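Local coordinates for Phosphoglucomutase/phosphomannomutase family protein (Burkholderia thailandensis, PDB 3UW2) that probably moves a phosphoryl group between two positions of a hexose sugar, as a metal-dependent mutase of the phosphohexose mutase family, at residues V103-A108 and G360-L365; A342-E347 and V352-R357; A147-Q152 and H330-A335; L209-F214 and L221-T226; S109-L112 and G117-R120. All blocks are in the same frame, centred on the assembly; numbering follows the deposited sequence. Where two conformers were deposited one is given.

In the fold
Interaction 1 is fully buried and joins the first and third alpha/beta/alpha domains through aromatic rings, beside the zinc site. Interaction 2 is also largely buried, but it is a backbone-bonded hairpin inside the third domain. Its Phe353 touches residues 360-362 of interaction 1. Interaction 3 is a second bridge between the same two domains. It is more open, with a ring face, a water and no direct hydrogen bond. Interaction 4 packs a helix on its own sheet in the second domain, about 31 Å from interaction 3, centre to centre. Interaction 5 is a peripheral two-stranded pair, tied to interaction 1 through Ala108 and Arg120.

Interaction 1: residues V103-A108 and G360-L365; sequences VGYFAA and GFDDGL
Tyr105 and Phe361 form the centre of this contact as an offset edge-to-face pair. The edge of the Tyr105 ring is turned toward the face of Phe361. The ring centroids are 5.7 Å apart and the planes meet at 61°. The closest approach is made lower on the tyrosine: Tyr105 CB lies over the Phe361 face, 3.7 Å from the ring centroid, as a CH-pi contact. Phe361 has its CG between the backbone N and the carbonyl carbon, chi1 52°, and this carries the ring across to helix 101-107. The far end of the ring reaches the next residue of that helix, where Phe361 CZ is 3.6 Å from Phe106 CB. Phe106 then turns its ring away from Phe361 to meet Tyr181 edge-to-face. Asp362 comes up to the other end of the tyrosine, with its OD1 3.5 Å from Tyr105 CE2. Carboxylate and ring planes are 26° apart. One water accepts from Tyr105 OH at a short 2.5 Å and donates to Asp362 OD2 at 2.8 Å. Asp362 OD2 is also hydrogen-bonded to His351, and the aspartate side chain lies about 4 Å from that of the zinc ligand Asp268. The chemistry is therefore two-sided: aromatic packing joins the first and third domains, while the polar end, bridged by water, lies next to the zinc ligand, consistent with a place in the second shell.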
# COMPACT_ATOMS: atom_id res chain seq x y z
N VAL A 103 -1.54 -2.36 -11.55
CA VAL A 103 -1.66 -2.87 -12.95
C VAL A 103 -0.25 -3.21 -13.54
O VAL A 103 -0.08 -4.17 -14.29
CB VAL A 103 -2.47 -1.88 -13.87
CG1 VAL A 103 -2.54 -2.40 -15.33
CG2 VAL A 103 -3.89 -1.77 -13.29
N GLY A 104 0.75 -2.39 -13.22
CA GLY A 104 2.15 -2.71 -13.54
C GLY A 104 2.55 -4.04 -12.83
O GLY A 104 3.15 -4.95 -13.48
N TYR A 105 2.15 -4.23 -11.56
CA TYR A 105 2.42 -5.50 -10.85
C TYR A 105 1.74 -6.65 -11.59
O TYR A 105 2.30 -7.73 -11.77
CB TYR A 105 1.88 -5.50 -9.42
CG TYR A 105 2.51 -4.49 -8.49
CD1 TYR A 105 3.77 -3.90 -8.74
CD2 TYR A 105 1.82 -4.11 -7.33
CE1 TYR A 105 4.33 -2.96 -7.78
CE2 TYR A 105 2.37 -3.24 -6.41
CZ TYR A 105 3.61 -2.65 -6.64
OH TYR A 105 4.05 -1.69 -5.64
N PHE A 106 0.52 -6.38 -12.07
CA PHE A 106 -0.24 -7.44 -12.72
C PHE A 106 0.48 -7.81 -14.03
O PHE A 106 0.57 -9.02 -14.39
CB PHE A 106 -1.67 -6.95 -12.98
CG PHE A 106 -2.49 -7.89 -13.90
CD1 PHE A 106 -3.09 -9.03 -13.39
CD2 PHE A 106 -2.65 -7.61 -15.25
CE1 PHE A 106 -3.87 -9.85 -14.19
CE2 PHE A 106 -3.41 -8.49 -16.09
CZ PHE A 106 -4.01 -9.59 -15.56
N ALA A 107 0.98 -6.80 -14.77
CA ALA A 107 1.74 -7.09 -16.02
C ALA A 107 3.01 -7.95 -15.71
O ALA A 107 3.42 -8.71 -16.51
CB ALA A 107 2.14 -5.77 -16.75
N ALA A 108 3.58 -7.81 -14.52
CA ALA A 108 4.77 -8.54 -14.14
C ALA A 108 4.35 -9.92 -13.52
O ALA A 108 5.21 -10.73 -13.13
CB ALA A 108 5.61 -7.70 -13.15
N GLY A 360 -1.26 -11.85 -5.16
CA GLY A 360 -0.51 -11.60 -3.92
C GLY A 360 0.10 -10.21 -3.83
O GLY A 360 0.71 -9.89 -2.80
N PHE A 361 -0.08 -9.35 -4.84
CA PHE A 361 0.33 -7.93 -4.71
C PHE A 361 -0.83 -7.09 -4.19
O PHE A 361 -2.02 -7.43 -4.39
CB PHE A 361 0.88 -7.32 -6.04
CG PHE A 361 -0.04 -7.52 -7.23
CD1 PHE A 361 -1.14 -6.69 -7.40
CD2 PHE A 361 0.23 -8.48 -8.16
CE1 PHE A 361 -1.99 -6.81 -8.50
CE2 PHE A 361 -0.61 -8.64 -9.29
CZ PHE A 361 -1.71 -7.81 -9.45
N ASP A 362 -0.48 -6.01 -3.50
CA ASP A 362 -1.43 -5.04 -3.03
C ASP A 362 -2.06 -4.31 -4.24
O ASP A 362 -1.37 -3.96 -5.22
CB ASP A 362 -0.77 -4.06 -2.00
CG ASP A 362 0.57 -3.48 -2.48
OD1 ASP A 362 1.29 -4.18 -3.25
OD2 ASP A 362 0.94 -2.30 -2.04
N ASP A 363 -3.36 -4.10 -4.17
CA ASP A 363 -4.12 -3.53 -5.30
C ASP A 363 -5.42 -2.93 -4.72
O ASP A 363 -6.31 -3.65 -4.29
CB ASP A 363 -4.44 -4.67 -6.31
CG ASP A 363 -5.17 -4.16 -7.55
OD1 ASP A 363 -5.87 -3.11 -7.45
OD2 ASP A 363 -5.06 -4.85 -8.61
N GLY A 364 -5.50 -1.62 -4.70
CA GLY A 364 -6.69 -0.92 -4.28
C GLY A 364 -7.95 -1.19 -5.11
O GLY A 364 -9.07 -1.19 -4.56
N LEU A 365 -7.78 -1.38 -6.42
CA LEU A 365 -8.91 -1.58 -7.32
C LEU A 365 -9.46 -3.02 -7.15
O LEU A 365 -10.68 -3.22 -7.17
CB LEU A 365 -8.49 -1.42 -8.80
CG LEU A 365 -8.39 0.04 -9.34
CD1 LEU A 365 -7.23 0.83 -8.73
CD2 LEU A 365 -8.18 -0.05 -10.87
O HOH W 1 2.71 -0.92 -3.72

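Interaction 2: residues A342-E347 and V352-R357; sequences APLAGE and VFFKDR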
# COMPACT_ATOMS: atom_id res chain seq x y z
N ALA A 342 0.59 -17.57 2.90
CA ALA A 342 -0.74 -17.17 3.39
C ALA A 342 -1.71 -16.63 2.34
O ALA A 342 -1.30 -16.11 1.36
CB ALA A 342 -0.62 -16.20 4.56
N PRO A 343 -3.03 -16.82 2.52
CA PRO A 343 -3.93 -16.36 1.48
C PRO A 343 -4.20 -14.83 1.49
O PRO A 343 -4.65 -14.32 0.48
CB PRO A 343 -5.21 -17.19 1.71
CG PRO A 343 -5.23 -17.27 3.24
CD PRO A 343 -3.75 -17.60 3.55
N LEU A 344 -3.91 -14.11 2.59
CA LEU A 344 -4.34 -12.70 2.73
C LEU A 344 -3.45 -11.98 3.77
O LEU A 344 -3.09 -12.61 4.79
CB LEU A 344 -5.76 -12.69 3.35
CG LEU A 344 -6.45 -11.35 3.57
CD1 LEU A 344 -6.67 -10.60 2.22
CD2 LEU A 344 -7.80 -11.60 4.30
N ALA A 345 -3.09 -10.72 3.50
CA ALA A 345 -2.42 -9.80 4.52
C ALA A 345 -3.01 -8.42 4.37
O ALA A 345 -3.52 -8.09 3.31
CB ALA A 345 -0.94 -9.71 4.30
N GLY A 346 -2.91 -7.58 5.40
CA GLY A 346 -3.31 -6.19 5.21
C GLY A 346 -2.53 -5.39 6.25
O GLY A 346 -2.07 -5.96 7.25
N GLU A 347 -2.33 -4.09 5.99
CA GLU A 347 -1.70 -3.22 6.96
C GLU A 347 -2.57 -2.04 7.24
O GLU A 347 -3.39 -1.65 6.41
CB GLU A 347 -0.42 -2.65 6.42
CG GLU A 347 0.53 -3.60 5.74
CD GLU A 347 1.55 -2.75 5.00
OE1 GLU A 347 1.27 -2.39 3.83
OE2 GLU A 347 2.57 -2.37 5.61
N VAL A 352 -3.76 -3.89 0.92
CA VAL A 352 -4.38 -5.17 1.23
C VAL A 352 -3.91 -6.14 0.16
O VAL A 352 -3.97 -5.83 -1.07
CB VAL A 352 -5.94 -5.05 1.26
CG1 VAL A 352 -6.59 -6.38 1.65
CG2 VAL A 352 -6.38 -4.01 2.29
N PHE A 353 -3.42 -7.31 0.59
CA PHE A 353 -2.76 -8.20 -0.35
C PHE A 353 -3.56 -9.50 -0.42
O PHE A 353 -3.53 -10.30 0.54
CB PHE A 353 -1.33 -8.53 0.13
CG PHE A 353 -0.45 -7.33 0.44
CD1 PHE A 353 -0.67 -6.55 1.58
CD2 PHE A 353 0.67 -7.06 -0.36
CE1 PHE A 353 0.22 -5.49 1.91
CE2 PHE A 353 1.55 -6.00 -0.04
CZ PHE A 353 1.32 -5.23 1.09
N PHE A 354 -4.23 -9.76 -1.55
CA PHE A 354 -4.92 -11.04 -1.79
C PHE A 354 -4.01 -11.97 -2.59
O PHE A 354 -3.65 -11.62 -3.71
CB PHE A 354 -6.21 -10.85 -2.64
CG PHE A 354 -7.31 -10.11 -1.91
CD1 PHE A 354 -8.24 -10.82 -1.13
CD2 PHE A 354 -7.35 -8.68 -1.92
CE1 PHE A 354 -9.25 -10.13 -0.42
CE2 PHE A 354 -8.36 -8.02 -1.22
CZ PHE A 354 -9.29 -8.74 -0.48
N LYS A 355 -3.65 -13.12 -2.00
CA LYS A 355 -3.08 -14.20 -2.75
C LYS A 355 -4.22 -15.12 -3.13
O LYS A 355 -4.31 -15.54 -4.30
CB LYS A 355 -2.01 -14.95 -1.94
CG LYS A 355 -1.46 -16.20 -2.65
CD LYS A 355 -0.83 -15.86 -3.99
CE LYS A 355 -0.50 -17.18 -4.69
NZ LYS A 355 0.90 -16.89 -5.07
N ASP A 356 -5.13 -15.41 -2.20
CA ASP A 356 -6.37 -16.19 -2.56
C ASP A 356 -7.04 -15.62 -3.80
O ASP A 356 -7.37 -14.41 -3.82
CB ASP A 356 -7.32 -16.06 -1.36
CG ASP A 356 -8.71 -16.57 -1.66
OD1 ASP A 356 -8.84 -17.79 -1.65
OD2 ASP A 356 -9.66 -15.77 -1.81
N ARG A 357 -7.16 -16.43 -4.87
CA ARG A 357 -7.87 -16.07 -6.14
C ARG A 357 -7.19 -14.94 -6.89
O ARG A 357 -7.76 -14.34 -7.81
CB ARG A 357 -9.34 -15.65 -5.86
CG ARG A 357 -10.18 -16.80 -5.31
CD ARG A 357 -11.52 -16.33 -4.72
NE ARG A 357 -12.34 -15.57 -5.69
CZ ARG A 357 -13.28 -14.71 -5.31
NH1 ARG A 357 -13.55 -14.48 -3.99
NH2 ARG A 357 -13.91 -14.04 -6.24
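Strands 344-346 and 352-354 run antiparallel, their axes 4.7 Å apart at closest approach and 173° between their directions. Ala345 and Phe353 form the hydrogen-bonded pair. Ala345 N donates to Phe353 O at 3.0 Å, and Phe353 N donates to Ala345 O at 2.8 Å and 175°. Beyond the strands, Pro343 O takes two N-H groups. Asp356 N is 2.9 Å from Pro343 O, in the carbonyl plane and on a lone pair, while Lys355 N sits above that plane. Leu344 and Phe354 lie side by side on one face of the sheet and point the same way. Leu344 CD1 rests over the Phe354 ring, 4.0 Å from its centroid. Val352 is on this face too, beside helix 364-375. Ala345 and Phe353 are on the other face, against Val333 of helix 330-340. There Glu347 OE1 meets the edge of the Phe353 ring, 3.8 Å from CE1. Glu347 OE2 accepts a hydrogen bond from Gly329 N. Asp356 continues outward to salt bridges with Arg296 and Arg370. This is a beta hairpin in the mixed sheet of the third domain: strand 344-346 also pairs with parallel strand 301-305, and strand 352-354 is an outermost, antiparallel strand.

Interaction 3: residues A147-Q152 and H330-A335; sequences AIYGDQ and HSLVKA. With EDO (1,2-ethanediol), chain F.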
# COMPACT_ATOMS: atom_id res chain seq x y z
N ALA A 147 9.62 -7.48 -4.19
CA ALA A 147 9.55 -6.06 -3.98
C ALA A 147 10.79 -5.70 -3.14
O ALA A 147 10.80 -5.87 -1.91
CB ALA A 147 8.24 -5.67 -3.27
N ILE A 148 11.79 -5.16 -3.81
CA ILE A 148 13.12 -4.99 -3.24
C ILE A 148 13.12 -3.87 -2.26
O ILE A 148 12.39 -2.92 -2.42
CB ILE A 148 14.17 -4.69 -4.35
CG1 ILE A 148 13.84 -3.38 -5.12
CG2 ILE A 148 14.25 -5.87 -5.31
CD1 ILE A 148 14.98 -2.95 -6.06
N TYR A 149 13.92 -4.00 -1.21
CA TYR A 149 13.99 -2.95 -0.19
C TYR A 149 15.37 -2.89 0.45
O TYR A 149 16.23 -3.70 0.12
CB TYR A 149 12.87 -3.15 0.86
CG TYR A 149 12.96 -4.45 1.59
CD1 TYR A 149 12.35 -5.62 1.06
CD2 TYR A 149 13.63 -4.53 2.79
CE1 TYR A 149 12.44 -6.83 1.75
CE2 TYR A 149 13.72 -5.72 3.49
CZ TYR A 149 13.11 -6.87 2.97
OH TYR A 149 13.19 -8.06 3.70
N GLY A 150 15.55 -1.92 1.37
CA GLY A 150 16.78 -1.80 2.15
C GLY A 150 18.03 -1.85 1.30
O GLY A 150 18.22 -1.01 0.41
N ASP A 151 18.90 -2.83 1.60
CA ASP A 151 20.22 -2.96 0.94
C ASP A 151 20.15 -3.16 -0.59
O ASP A 151 21.05 -2.71 -1.32
CB ASP A 151 21.06 -4.09 1.60
CG ASP A 151 21.49 -3.74 3.03
OD1 ASP A 151 21.31 -2.57 3.44
OD2 ASP A 151 22.03 -4.62 3.76
N GLN A 152 19.10 -3.79 -1.09
CA GLN A 152 19.00 -4.00 -2.55
C GLN A 152 18.74 -2.66 -3.27
O GLN A 152 19.15 -2.46 -4.42
CB GLN A 152 17.87 -4.96 -2.88
CG GLN A 152 17.85 -6.31 -2.15
CD GLN A 152 16.44 -6.94 -2.13
OE1 GLN A 152 15.51 -6.50 -1.39
NE2 GLN A 152 16.26 -7.98 -2.99
N HIS A 330 4.97 -2.20 3.65
CA HIS A 330 4.28 -2.98 2.63
C HIS A 330 5.16 -4.07 2.05
O HIS A 330 4.66 -5.17 1.68
CB HIS A 330 3.69 -2.05 1.54
CG HIS A 330 4.66 -1.67 0.46
ND1 HIS A 330 4.85 -2.43 -0.63
CD2 HIS A 330 5.51 -0.56 0.32
CE1 HIS A 330 5.78 -1.85 -1.44
NE2 HIS A 330 6.19 -0.70 -0.85
N SER A 331 6.47 -3.78 1.92
CA SER A 331 7.37 -4.74 1.24
C SER A 331 7.72 -5.86 2.21
O SER A 331 7.92 -6.98 1.80
CB SER A 331 8.66 -4.08 0.74
OG SER A 331 8.32 -2.99 -0.10
N LEU A 332 7.78 -5.54 3.52
CA LEU A 332 8.00 -6.56 4.54
C LEU A 332 6.82 -7.52 4.65
O LEU A 332 7.02 -8.72 4.78
CB LEU A 332 8.26 -5.89 5.89
CG LEU A 332 9.38 -4.83 5.86
CD1 LEU A 332 9.71 -4.41 7.28
CD2 LEU A 332 10.65 -5.33 5.24
N VAL A 333 5.59 -7.00 4.55
CA VAL A 333 4.38 -7.82 4.57
C VAL A 333 4.34 -8.72 3.33
O VAL A 333 4.06 -9.93 3.44
CB VAL A 333 3.10 -6.94 4.63
CG1 VAL A 333 1.84 -7.75 4.26
CG2 VAL A 333 2.97 -6.31 6.01
N LYS A 334 4.67 -8.16 2.17
CA LYS A 334 4.78 -8.95 0.98
C LYS A 334 5.81 -10.09 1.09
O LYS A 334 5.55 -11.20 0.64
CB LYS A 334 5.14 -8.04 -0.17
CG LYS A 334 5.21 -8.71 -1.49
CD LYS A 334 3.84 -8.80 -2.13
CE LYS A 334 3.98 -9.44 -3.54
NZ LYS A 334 4.84 -8.65 -4.50
N ALA A 335 7.01 -9.79 1.61
CA ALA A 335 8.02 -10.84 1.78
C ALA A 335 7.45 -11.94 2.69
O ALA A 335 7.70 -13.11 2.48
CB ALA A 335 9.30 -10.23 2.42
C1 EDO F . 17.69 -6.69 2.49
O1 EDO F . 17.59 -6.68 1.06
C2 EDO F . 17.44 -5.27 2.95
O2 EDO F . 18.56 -4.67 3.63
O HOH W 2 9.60 -7.68 -0.20
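Leu332 puts one methyl over a face of the Tyr149 ring. Leu332 CD2 is 3.8 Å from the centroid of the Tyr149 ring and offset toward the rim, closest to Tyr149 CE2 at 3.6 Å. The two side chains cross at about a right angle. Ser331 CB approaches the ring obliquely, 4.0 Å from Tyr149 CD1, and also lies 3.8 Å from Ala147 O. A water joins the backbones, donating to Ala147 O at 2.8 Å and to Ser331 O at 2.7 Å. A chi1 of 61° tucks the Tyr149 ring over its own backbone, toward the helix. Gln152 reaches back with an extended chain: Tyr149 N donates to Gln152 OE1 at 3.0 Å, from above the amide carbonyl plane. A 1,2-ethanediol, probably from the crystallisation liquor, lies near the ring, and its O2 accepts from Asp151 N at 2.8 Å. Tyr31 also touches both Tyr149 and Leu332. The contact joins the first domain to the third. On one side the chain passes from strand 146-147 into helix 151-161, with Ile148 turned back onto strand 136-143. On the other is the first part of helix 330-340, whose Val333 and Lys334 lean on Phe353 of strand 352-354.

Interaction 4: residues L209-F214 and L221-T226; sequences LATRLF and LVELFT
Thr211 faces Leu221, Glu223 and Thr226 from helix 206-216. Thr211 CB is 3.7 Å from Leu221 CD1. The side chain then divides. The methyl, CG2, is anti to the carbonyl carbon and goes toward the strand side. Thr211 CG2 lies 3.6 Å from Glu223 CD and 3.8 Å from Thr226 CG2, so it touches a carboxylate and a second methyl. Thr211 and Glu223 cross at about a right angle. The hydroxyl, OG1, takes the other branch, at chi1 53°, and is hydrogen-bonded to the helix backbone at Gly207. Thr211 OG1 also accepts from a water at 2.8 Å, and that water donates to Glu223 OE1 at 2.6 Å. The same carboxylate oxygen is held within its own segment, where Thr226 OG1 donates to Glu223 OE1 at 2.7 Å on the anti lone pair. Further along the helix, Phe214 CB meets Leu221 CD2 at 3.9 Å, while the Phe214 ring turns away to pack edge-to-face with Phe261. Leu221 thus spreads its two methyls over two residues about one helical turn apart. The helix segment 209-214 and strand 221-224 run antiparallel, 177° between their directions, with axes 10.3 Å apart at closest approach, as the second half of a beta-alpha-beta unit with strand 197-200. Methyl contacts join helix and strand, and a water links the threonine hydroxyl to a carboxylate whose rotation Thr226 helps to fix.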
# COMPACT_ATOMS: atom_id res chain seq x y z
N LEU A 209 -9.35 3.66 -14.96
CA LEU A 209 -9.52 2.24 -14.89
C LEU A 209 -10.41 1.80 -13.71
O LEU A 209 -11.14 0.82 -13.81
CB LEU A 209 -8.16 1.57 -14.74
CG LEU A 209 -8.04 0.09 -15.05
CD1 LEU A 209 -8.67 -0.31 -16.41
CD2 LEU A 209 -6.55 -0.23 -15.04
N ALA A 210 -10.34 2.46 -12.56
CA ALA A 210 -11.28 2.03 -11.48
C ALA A 210 -12.76 2.22 -11.90
O ALA A 210 -13.58 1.31 -11.67
CB ALA A 210 -11.02 2.78 -10.20
N THR A 211 -13.07 3.32 -12.60
CA THR A 211 -14.46 3.53 -13.03
C THR A 211 -14.85 2.51 -14.06
O THR A 211 -15.94 1.94 -13.98
CB THR A 211 -14.74 4.99 -13.46
OG1 THR A 211 -13.77 5.39 -14.45
CG2 THR A 211 -14.61 5.90 -12.23
N ARG A 212 -13.95 2.24 -15.02
CA ARG A 212 -14.13 1.18 -16.00
C ARG A 212 -14.42 -0.17 -15.31
O ARG A 212 -15.38 -0.86 -15.70
CB ARG A 212 -12.88 1.00 -16.85
CG ARG A 212 -13.01 -0.10 -17.90
CD ARG A 212 -11.77 -0.15 -18.82
NE ARG A 212 -11.99 -1.35 -19.64
CZ ARG A 212 -11.14 -1.88 -20.51
NH1 ARG A 212 -9.98 -1.32 -20.75
NH2 ARG A 212 -11.53 -2.97 -21.18
N LEU A 213 -13.60 -0.52 -14.33
CA LEU A 213 -13.74 -1.82 -13.60
C LEU A 213 -15.08 -1.93 -12.89
O LEU A 213 -15.78 -2.93 -13.09
CB LEU A 213 -12.59 -2.03 -12.59
CG LEU A 213 -12.68 -3.22 -11.65
CD1 LEU A 213 -12.65 -4.49 -12.52
CD2 LEU A 213 -11.55 -3.23 -10.59
N PHE A 214 -15.44 -0.93 -12.06
CA PHE A 214 -16.66 -1.04 -11.29
C PHE A 214 -17.91 -0.95 -12.18
O PHE A 214 -18.94 -1.59 -11.90
CB PHE A 214 -16.67 -0.05 -10.11
CG PHE A 214 -15.47 -0.20 -9.18
CD1 PHE A 214 -14.98 -1.48 -8.82
CD2 PHE A 214 -14.86 0.93 -8.66
CE1 PHE A 214 -13.87 -1.63 -7.96
CE2 PHE A 214 -13.73 0.82 -7.83
CZ PHE A 214 -13.24 -0.46 -7.45
N LEU A 221 -22.06 4.64 -10.76
CA LEU A 221 -21.00 5.39 -10.08
C LEU A 221 -21.36 6.84 -9.95
O LEU A 221 -21.99 7.38 -10.85
CB LEU A 221 -19.71 5.26 -10.86
CG LEU A 221 -19.21 3.84 -11.12
CD1 LEU A 221 -17.85 3.98 -11.79
CD2 LEU A 221 -19.12 2.94 -9.89
N VAL A 222 -21.06 7.45 -8.81
CA VAL A 222 -21.05 8.87 -8.75
C VAL A 222 -19.55 9.21 -8.66
O VAL A 222 -18.91 8.93 -7.68
CB VAL A 222 -21.78 9.48 -7.53
CG1 VAL A 222 -21.83 10.97 -7.77
CG2 VAL A 222 -23.20 8.95 -7.38
N GLU A 223 -19.01 9.80 -9.74
CA GLU A 223 -17.59 10.03 -9.82
C GLU A 223 -17.12 11.39 -9.22
O GLU A 223 -17.72 12.47 -9.46
CB GLU A 223 -17.17 9.94 -11.29
CG GLU A 223 -17.52 8.56 -11.88
CD GLU A 223 -17.04 8.37 -13.30
OE1 GLU A 223 -15.99 8.92 -13.69
OE2 GLU A 223 -17.69 7.61 -14.04
N LEU A 224 -16.00 11.33 -8.51
CA LEU A 224 -15.36 12.53 -8.00
C LEU A 224 -13.92 12.56 -8.46
O LEU A 224 -13.16 11.64 -8.14
CB LEU A 224 -15.40 12.57 -6.45
CG LEU A 224 -16.74 12.92 -5.81
CD1 LEU A 224 -16.71 12.47 -4.33
CD2 LEU A 224 -17.06 14.40 -5.97
N PHE A 225 -13.54 13.57 -9.25
CA PHE A 225 -12.12 13.81 -9.63
C PHE A 225 -11.48 12.56 -10.28
O PHE A 225 -10.39 12.13 -9.89
CB PHE A 225 -11.29 14.30 -8.41
CG PHE A 225 -12.06 15.17 -7.51
CD1 PHE A 225 -12.63 16.37 -7.98
CD2 PHE A 225 -12.23 14.85 -6.16
CE1 PHE A 225 -13.38 17.20 -7.14
CE2 PHE A 225 -12.98 15.68 -5.32
CZ PHE A 225 -13.56 16.86 -5.80
N THR A 226 -12.21 11.96 -11.23
CA THR A 226 -11.74 10.73 -11.86
C THR A 226 -11.00 10.98 -13.17
O THR A 226 -10.50 10.04 -13.81
CB THR A 226 -12.91 9.73 -12.05
OG1 THR A 226 -13.95 10.36 -12.80
CG2 THR A 226 -13.38 9.14 -10.67
O HOH W 3 -14.47 7.88 -15.59

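Interaction 5: residues S109-L112 and G117-R120; sequences SVPL and GERR. With EDO (1,2-ethanediol), chain E.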
# COMPACT_ATOMS: atom_id res chain seq x y z
N SER A 109 3.06 -10.25 -13.61
CA SER A 109 2.55 -11.50 -12.99
C SER A 109 2.00 -12.50 -13.98
O SER A 109 1.77 -13.66 -13.60
CB SER A 109 1.44 -11.19 -11.97
OG SER A 109 2.01 -10.38 -10.93
N VAL A 110 1.68 -12.03 -15.18
CA VAL A 110 0.97 -12.90 -16.14
C VAL A 110 1.60 -12.89 -17.52
O VAL A 110 2.31 -11.95 -17.88
CB VAL A 110 -0.54 -12.54 -16.31
CG1 VAL A 110 -1.27 -12.52 -14.93
CG2 VAL A 110 -0.71 -11.22 -17.10
N PRO A 111 1.32 -13.93 -18.32
CA PRO A 111 1.84 -13.98 -19.70
C PRO A 111 1.29 -12.78 -20.48
O PRO A 111 0.15 -12.38 -20.24
CB PRO A 111 1.27 -15.28 -20.26
CG PRO A 111 0.94 -16.12 -19.05
CD PRO A 111 0.67 -15.18 -17.88
N LEU A 112 2.10 -12.18 -21.34
CA LEU A 112 1.71 -10.96 -22.03
C LEU A 112 1.63 -11.33 -23.46
O LEU A 112 2.60 -11.87 -23.99
CB LEU A 112 2.81 -9.89 -21.89
CG LEU A 112 2.97 -9.49 -20.42
CD1 LEU A 112 4.16 -8.56 -20.20
CD2 LEU A 112 1.67 -8.86 -19.93
N GLY A 117 4.81 -12.57 -29.93
CA GLY A 117 4.48 -13.79 -29.20
C GLY A 117 4.40 -13.63 -27.69
O GLY A 117 4.90 -12.64 -27.12
N GLU A 118 3.73 -14.57 -27.04
CA GLU A 118 3.57 -14.50 -25.59
C GLU A 118 4.94 -14.28 -24.90
O GLU A 118 5.94 -14.78 -25.37
CB GLU A 118 3.02 -15.83 -25.13
CG GLU A 118 2.58 -15.78 -23.68
CD GLU A 118 1.73 -16.99 -23.37
OE1 GLU A 118 0.53 -16.95 -23.68
OE2 GLU A 118 2.28 -17.98 -22.84
N ARG A 119 4.98 -13.54 -23.80
CA ARG A 119 6.23 -13.47 -23.08
C ARG A 119 5.90 -13.18 -21.61
O ARG A 119 4.95 -12.45 -21.29
CB ARG A 119 7.15 -12.39 -23.68
CG ARG A 119 8.50 -12.20 -23.00
CD ARG A 119 9.38 -11.15 -23.73
NE ARG A 119 10.76 -11.11 -23.18
CZ ARG A 119 11.77 -10.37 -23.67
NH1 ARG A 119 11.62 -9.58 -24.73
NH2 ARG A 119 12.97 -10.41 -23.09
N ARG A 120 6.66 -13.81 -20.75
CA ARG A 120 6.47 -13.63 -19.34
C ARG A 120 7.58 -12.69 -18.84
O ARG A 120 8.78 -12.95 -19.11
CB ARG A 120 6.52 -15.03 -18.69
CG ARG A 120 6.20 -15.07 -17.21
CD ARG A 120 4.77 -14.67 -16.79
NE ARG A 120 4.72 -14.86 -15.34
CZ ARG A 120 5.08 -13.93 -14.45
NH1 ARG A 120 5.43 -12.72 -14.87
NH2 ARG A 120 5.06 -14.20 -13.14
C1 EDO E . 3.34 -18.53 -15.31
O1 EDO E . 4.03 -17.46 -15.95
C2 EDO E . 3.95 -18.65 -13.92
O2 EDO E . 3.76 -17.44 -13.18
O HOH W 4 4.65 -11.11 -17.33
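The guanidinium of Arg120 lies flat against the backbone of Ser109 and Val110. Ser109 C is 3.4 Å above its plane, over the centre, and Val110 N is over the same group nearer the rim. Ser109 O comes within 3.4 Å of Arg120 NH2, but the angle is too poor for a hydrogen bond. At the edge lies a 1,2-ethanediol, probably from the crystallisation liquor, which takes weak bonds, the shortest from Arg120 NE to its O1 at 2.8 Å. Arg120 NH1 donates to a water at 3.0 Å, and also makes a hydrogen bond to Ala108 O, just after helix 101-107. The arginine reaches this place by a bend at chi2, 65°, which folds its chain back over residues 109-111. Arg120 CD passes 3.7 Å from Val110 C. Pro111 CB packs on the Glu118 carboxylate, 3.6 Å from Glu118 CD. The backbones join at one antiparallel hydrogen-bonded pair, Leu112 with Arg119. Leu112 N donates to Arg119 O at 2.9 Å, tilted from the carbonyl plane, and Arg119 N donates to Leu112 O in the plane of the Leu112 carbonyl. Glu118 CA adds a CA-H...O contact to Leu112 O. Arg119 carries its guanidinium away from this contact, to salt bridges with Asp92 and Asp63. The contact thus starts the small two-stranded sheet of 112-114 and 117-119, which follows helix 101-107 and precedes strand 124-127 of the main sheet of the first domain, with Tyr359 and Phe361 of the third domain touching Ser109.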